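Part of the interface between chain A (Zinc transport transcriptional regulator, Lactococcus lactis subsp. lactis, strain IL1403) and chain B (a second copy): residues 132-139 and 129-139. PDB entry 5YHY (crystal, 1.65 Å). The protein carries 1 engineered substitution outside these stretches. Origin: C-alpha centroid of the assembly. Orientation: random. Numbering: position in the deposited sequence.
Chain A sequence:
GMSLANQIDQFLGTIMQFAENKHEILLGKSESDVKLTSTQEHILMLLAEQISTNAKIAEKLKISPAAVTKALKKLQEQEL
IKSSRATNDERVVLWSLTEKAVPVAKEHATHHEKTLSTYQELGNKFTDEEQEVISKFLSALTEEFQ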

ATOM      1  N   GLU A 132       2.095  12.625 -19.945  1.00 18.83           N
ATOM      2  CA  GLU A 132       2.302  11.406 -20.720  1.00 21.27           C
ATOM      3  C   GLU A 132       3.463  10.577 -20.161  1.00 19.97           C
ATOM      4  O   GLU A 132       3.363   9.346 -20.077  1.00 18.94           O
ATOM      5  N   VAL A 133       4.554  11.248 -19.783  1.00 18.11           N
ATOM      6  CA  VAL A 133       5.696  10.564 -19.180  1.00 18.03           C
ATOM      7  C   VAL A 133       5.257   9.879 -17.883  1.00 17.75           C
ATOM      8  O   VAL A 133       5.523   8.696 -17.669  1.00 18.01           O
ATOM      9  N   ILE A 134       4.590  10.638 -17.021  1.00 16.64           N
ATOM     10  CA  ILE A 134       4.095  10.092 -15.759  1.00 16.77           C
ATOM     11  C   ILE A 134       3.165   8.904 -16.009  1.00 18.70           C
ATOM     12  O   ILE A 134       3.267   7.868 -15.356  1.00 16.97           O
ATOM     13  N   SER A 135       2.252   9.058 -16.962  1.00 16.98           N
ATOM     14  CA  SER A 135       1.298   7.992 -17.267  1.00 16.59           C
ATOM     15  C   SER A 135       1.987   6.708 -17.737  1.00 17.26           C
ATOM     16  O   SER A 135       1.637   5.605 -17.293  1.00 18.86           O
ATOM     17  N   LYS A 136       2.963   6.850 -18.631  1.00 17.89           N
ATOM     18  CA  LYS A 136       3.728   5.703 -19.115  1.00 17.27           C
ATOM     19  C   LYS A 136       4.456   5.024 -17.965  1.00 18.85           C
ATOM     20  O   LYS A 136       4.459   3.797 -17.871  1.00 19.38           O
ATOM     21  N   PHE A 137       5.039   5.836 -17.089  1.00 18.03           N
ATOM     22  CA  PHE A 137       5.695   5.334 -15.892  1.00 17.47           C
ATOM     23  C   PHE A 137       4.725   4.534 -15.006  1.00 18.93           C
ATOM     24  O   PHE A 137       5.022   3.406 -14.591  1.00 18.61           O
ATOM     25  N   LEU A 138       3.574   5.119 -14.705  1.00 18.27           N
ATOM     26  CA  LEU A 138       2.617   4.452 -13.833  1.00 17.68           C
ATOM     27  C   LEU A 138       2.111   3.156 -14.441  1.00 17.52           C
ATOM     28  O   LEU A 138       1.929   2.167 -13.733  1.00 19.86           O
ATOM     29  N   SER A 139       1.849   3.175 -15.747  1.00 19.36           N
ATOM     30  CA  SER A 139       1.362   1.984 -16.435  1.00 18.60           C
ATOM     31  C   SER A 139       2.376   0.856 -16.345  1.00 20.14           C
ATOM     32  O   SER A 139       2.023  -0.283 -16.044  1.00 20.60           O
TER
ATOM     33  N   GLU B 129      15.843  13.719 -18.427  1.00 22.39           N
ATOM     34  CA  GLU B 129      14.811  14.748 -18.398  1.00 23.59           C
ATOM     35  C   GLU B 129      13.477  14.148 -17.961  1.00 21.34           C
ATOM     36  O   GLU B 129      12.763  14.736 -17.144  1.00 21.39           O
ATOM     37  N   GLU B 130      13.154  12.981 -18.503  1.00 20.82           N
ATOM     38  CA  GLU B 130      11.903  12.295 -18.150  1.00 17.41           C
ATOM     39  C   GLU B 130      11.955  11.801 -16.710  1.00 20.68           C
ATOM     40  O   GLU B 130      10.952  11.865 -15.994  1.00 19.99           O
ATOM     41  N   GLN B 131      13.109  11.303 -16.281  1.00 19.04           N
ATOM     42  CA  GLN B 131      13.251  10.875 -14.890  1.00 18.56           C
ATOM     43  C   GLN B 131      13.053  12.033 -13.916  1.00 20.53           C
ATOM     44  O   GLN B 131      12.516  11.843 -12.831  1.00 20.15           O
ATOM     45  N   GLU B 132      13.491  13.231 -14.301  1.00 18.83           N
ATOM     46  CA  GLU B 132      13.257  14.406 -13.468  1.00 21.27           C
ATOM     47  C   GLU B 132      11.760  14.678 -13.289  1.00 19.97           C
ATOM     48  O   GLU B 132      11.318  15.009 -12.181  1.00 18.94           O
ATOM     49  N   VAL B 133      10.990  14.538 -14.371  1.00 18.11           N
ATOM     50  CA  VAL B 133       9.540  14.712 -14.298  1.00 18.03           C
ATOM     51  C   VAL B 133       8.948  13.686 -13.329  1.00 17.75           C
ATOM     52  O   VAL B 133       8.177  14.031 -12.433  1.00 18.01           O
ATOM     53  N   ILE B 134       9.311  12.423 -13.524  1.00 16.64           N
ATOM     54  CA  ILE B 134       8.834  11.356 -12.649  1.00 16.77           C
ATOM     55  C   ILE B 134       9.216  11.634 -11.194  1.00 18.70           C
ATOM     56  O   ILE B 134       8.402  11.491 -10.284  1.00 16.97           O
ATOM     57  N   SER B 135      10.463  12.036 -10.977  1.00 16.98           N
ATOM     58  CA  SER B 135      10.940  12.308  -9.621  1.00 16.59           C
ATOM     59  C   SER B 135      10.155  13.434  -8.942  1.00 17.26           C
ATOM     60  O   SER B 135       9.769  13.317  -7.770  1.00 18.86           O
ATOM     61  N   LYS B 136       9.920  14.520  -9.674  1.00 17.89           N
ATOM     62  CA  LYS B 136       9.137  15.638  -9.152  1.00 17.27           C
ATOM     63  C   LYS B 136       7.727  15.187  -8.804  1.00 18.85           C
ATOM     64  O   LYS B 136       7.202  15.547  -7.751  1.00 19.38           O
ATOM     65  N   PHE B 137       7.145  14.376  -9.683  1.00 18.03           N
ATOM     66  CA  PHE B 137       5.835  13.793  -9.441  1.00 17.47           C
ATOM     67  C   PHE B 137       5.816  12.952  -8.154  1.00 18.93           C
ATOM     68  O   PHE B 137       4.939  13.118  -7.295  1.00 18.61           O
ATOM     69  N   LEU B 138       6.770  12.041  -8.024  1.00 18.27           N
ATOM     70  CA  LEU B 138       6.799  11.170  -6.858  1.00 17.68           C
ATOM     71  C   LEU B 138       6.997  11.955  -5.573  1.00 17.52           C
ATOM     72  O   LEU B 138       6.392  11.638  -4.552  1.00 19.86           O
ATOM     73  N   SER B 139       7.875  12.957  -5.619  1.00 19.36           N
ATOM     74  CA  SER B 139       8.141  13.780  -4.444  1.00 18.60           C
ATOM     75  C   SER B 139       6.880  14.500  -3.994  1.00 20.14           C
ATOM     76  O   SER B 139       6.557  14.516  -2.807  1.00 20.60           O
TER

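At the centre of this contact two copies of the same helix cross at 77°, their axes 9.3 Å apart, and the backbones come nearest where Ile A134 meets Ile B134, with CA to CA 5.8 Å. Both isoleucines leave the helix sideways, but chi1 in m and chi2 in t bring their ends nearer to the partner. Each then covers a phenylalanine of the other chain. Ile A134 CG2 lies 3.7 Å from the centroid of the Phe B137 ring and only 4° off its normal, a CH-pi contact squarely over the face; Ile B134 CG2 repeats it on the Phe A137 ring at the same distance. The delta methyls stay close to the same rings, Ile A134 CD1 to Phe B137 CD1 and Phe A137 CD1 to Ile B134 CD1 both being 3.8 Å. A beta-branched side chain suits this place because its two arms can touch one flat ring together. Phe A137 and Phe B137 point toward the opposite helix with chi1 in t, and each also reaches a leucine: Phe A137 CE2 to Leu B138 CD2 and Leu A138 CD2 to Phe B137 CE2 are both 4.3 Å. The leucines, m and t, add a looser apolar border.

Farther out, the valines point toward the partner in the t rotamer, and Val A133 is compact enough to sit against the other backbone, its CG1 3.8 Å from Glu B130 O. Val A133 CG1 packs 3.9 Å from Ile B134 CG1, and Ile A134 CG1 lies 3.9 Å from Val B133 CG1. Val A133 CG1 also comes within 3.8 Å of Glu B130 CB, so the glutamate offers aliphatic carbon here while its carboxylate extends beyond. No hydrogen bond crosses between the stretches. Glu A132, Lys A136 and Ser A139, like their counterparts in chain B, remain exposed and out of reach, leaving charge and hydroxyls outside an apolar seam.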

ATOM      1  CB  GLU A 132       2.557  11.738 -22.189  1.00 24.50           C
ATOM      2  CG  GLU A 132       2.607  10.505 -23.071  1.00 29.66           C
ATOM      3  CD  GLU A 132       2.703  10.851 -24.548  1.00 42.52           C
ATOM      4  OE1 GLU A 132       3.208  11.950 -24.877  1.00 42.35           O
ATOM      5  OE2 GLU A 132       2.268  10.022 -25.380  1.00 51.10           O
ATOM      6  CB  VAL A 133       6.860  11.535 -18.884  1.00 18.76           C
ATOM      7  CG1 VAL A 133       7.948  10.845 -18.072  1.00 18.88           C
ATOM      8  CG2 VAL A 133       7.433  12.078 -20.196  1.00 22.08           C
ATOM      9  CB  ILE A 134       3.379  11.164 -14.935  1.00 17.35           C
ATOM     10  CG1 ILE A 134       4.367  12.263 -14.540  1.00 17.86           C
ATOM     11  CG2 ILE A 134       2.749  10.541 -13.680  1.00 19.51           C
ATOM     12  CD1 ILE A 134       3.693  13.561 -14.056  1.00 20.42           C
ATOM     13  CB  SER A 135       0.297   8.477 -18.325  1.00 18.22           C
ATOM     14  OG  SER A 135      -0.641   7.469 -18.650  1.00 22.17           O
ATOM     15  CB  LYS A 136       4.709   6.124 -20.215  1.00 18.35           C
ATOM     16  CG  LYS A 136       3.988   6.474 -21.510  1.00 23.00           C
ATOM     17  CD  LYS A 136       4.958   6.848 -22.623  1.00 30.77           C
ATOM     18  CE  LYS A 136       5.649   5.624 -23.192  1.00 42.31           C
ATOM     19  NZ  LYS A 136       6.438   5.968 -24.415  1.00 45.05           N
ATOM     20  CB  PHE A 137       6.307   6.495 -15.091  1.00 16.97           C
ATOM     21  CG  PHE A 137       6.856   6.067 -13.765  1.00 18.02           C
ATOM     22  CD1 PHE A 137       8.060   5.378 -13.699  1.00 21.65           C
ATOM     23  CD2 PHE A 137       6.168   6.341 -12.598  1.00 21.72           C
ATOM     24  CE1 PHE A 137       8.560   4.963 -12.489  1.00 24.14           C
ATOM     25  CE2 PHE A 137       6.673   5.923 -11.374  1.00 23.60           C
ATOM     26  CZ  PHE A 137       7.866   5.235 -11.331  1.00 21.87           C
ATOM     27  CB  LEU A 138       1.440   5.361 -13.499  1.00 18.00           C
ATOM     28  CG  LEU A 138       1.804   6.566 -12.637  1.00 19.05           C
ATOM     29  CD1 LEU A 138       0.547   7.399 -12.448  1.00 21.26           C
ATOM     30  CD2 LEU A 138       2.380   6.114 -11.303  1.00 22.07           C
ATOM     31  CB  SER A 139       1.053   2.313 -17.893  1.00 21.15           C
ATOM     32  OG  SER A 139      -0.088   3.145 -17.969  1.00 26.33           O
TER
ATOM     33  CB  GLU B 129      14.665  15.402 -19.774  1.00 24.79           C
ATOM     34  CG  GLU B 129      13.427  16.282 -19.920  1.00 32.50           C
ATOM     35  CD  GLU B 129      13.337  16.974 -21.274  1.00 41.37           C
ATOM     36  OE1 GLU B 129      13.422  16.283 -22.314  1.00 41.12           O
ATOM     37  OE2 GLU B 129      13.177  18.217 -21.296  1.00 48.41           O
ATOM     38  CB  GLU B 130      11.636  11.129 -19.111  1.00 18.17           C
ATOM     39  CG  GLU B 130      11.355  11.592 -20.553  1.00 20.21           C
ATOM     40  CD  GLU B 130      11.487  10.488 -21.572  1.00 22.62           C
ATOM     41  OE1 GLU B 130      12.047   9.422 -21.248  1.00 21.96           O
ATOM     42  OE2 GLU B 130      11.014  10.686 -22.708  1.00 27.76           O
ATOM     43  CB  GLN B 131      14.595  10.195 -14.632  1.00 17.99           C
ATOM     44  CG  GLN B 131      14.766   8.891 -15.363  1.00 18.04           C
ATOM     45  CD  GLN B 131      16.030   8.179 -14.931  1.00 22.43           C
ATOM     46  OE1 GLN B 131      16.661   8.566 -13.950  1.00 24.63           O
ATOM     47  NE2 GLN B 131      16.419   7.157 -15.671  1.00 25.00           N
ATOM     48  CB  GLU B 132      13.943  15.634 -14.066  1.00 24.50           C
ATOM     49  CG  GLU B 132      13.880  16.845 -13.154  1.00 29.66           C
ATOM     50  CD  GLU B 132      14.696  18.013 -13.682  1.00 42.52           C
ATOM     51  OE1 GLU B 132      14.902  18.094 -14.917  1.00 42.35           O
ATOM     52  OE2 GLU B 132      15.136  18.848 -12.860  1.00 51.10           O
ATOM     53  CB  VAL B 133       8.872  14.563 -15.682  1.00 18.76           C
ATOM     54  CG1 VAL B 133       7.355  14.541 -15.551  1.00 18.88           C
ATOM     55  CG2 VAL B 133       9.314  15.704 -16.602  1.00 22.08           C
ATOM     56  CB  ILE B 134       9.375   9.994 -13.089  1.00 17.35           C
ATOM     57  CG1 ILE B 134       8.840   9.646 -14.480  1.00 17.86           C
ATOM     58  CG2 ILE B 134       8.975   8.907 -12.080  1.00 19.51           C
ATOM     59  CD1 ILE B 134       9.611   8.510 -15.176  1.00 20.42           C
ATOM     60  CB  SER B 135      12.436  12.646  -9.653  1.00 18.22           C
ATOM     61  OG  SER B 135      12.932  12.921  -8.357  1.00 22.17           O
ATOM     62  CB  LYS B 136       9.111  16.801 -10.150  1.00 18.35           C
ATOM     63  CG  LYS B 136      10.462  17.498 -10.241  1.00 23.00           C
ATOM     64  CD  LYS B 136      10.433  18.684 -11.195  1.00 30.77           C
ATOM     65  CE  LYS B 136       9.721  19.874 -10.580  1.00 42.31           C
ATOM     66  NZ  LYS B 136       9.875  21.094 -11.429  1.00 45.05           N
ATOM     67  CB  PHE B 137       5.404  12.933 -10.642  1.00 16.97           C
ATOM     68  CG  PHE B 137       4.139  12.172 -10.392  1.00 18.02           C
ATOM     69  CD1 PHE B 137       2.915  12.828 -10.415  1.00 21.65           C
ATOM     70  CD2 PHE B 137       4.174  10.816 -10.127  1.00 21.72           C
ATOM     71  CE1 PHE B 137       1.751  12.143 -10.167  1.00 24.14           C
ATOM     72  CE2 PHE B 137       2.998  10.121  -9.876  1.00 23.60           C
ATOM     73  CZ  PHE B 137       1.795  10.793  -9.898  1.00 21.87           C
ATOM     74  CB  LEU B 138       7.882  10.105  -6.985  1.00 18.00           C
ATOM     75  CG  LEU B 138       7.628   9.082  -8.087  1.00 19.05           C
ATOM     76  CD1 LEU B 138       8.817   8.136  -8.128  1.00 21.26           C
ATOM     77  CD2 LEU B 138       6.329   8.333  -7.831  1.00 22.07           C
ATOM     78  CB  SER B 139       9.252  14.781  -4.748  1.00 21.15           C
ATOM     79  OG  SER B 139      10.487  14.106  -4.880  1.00 26.33           O
TER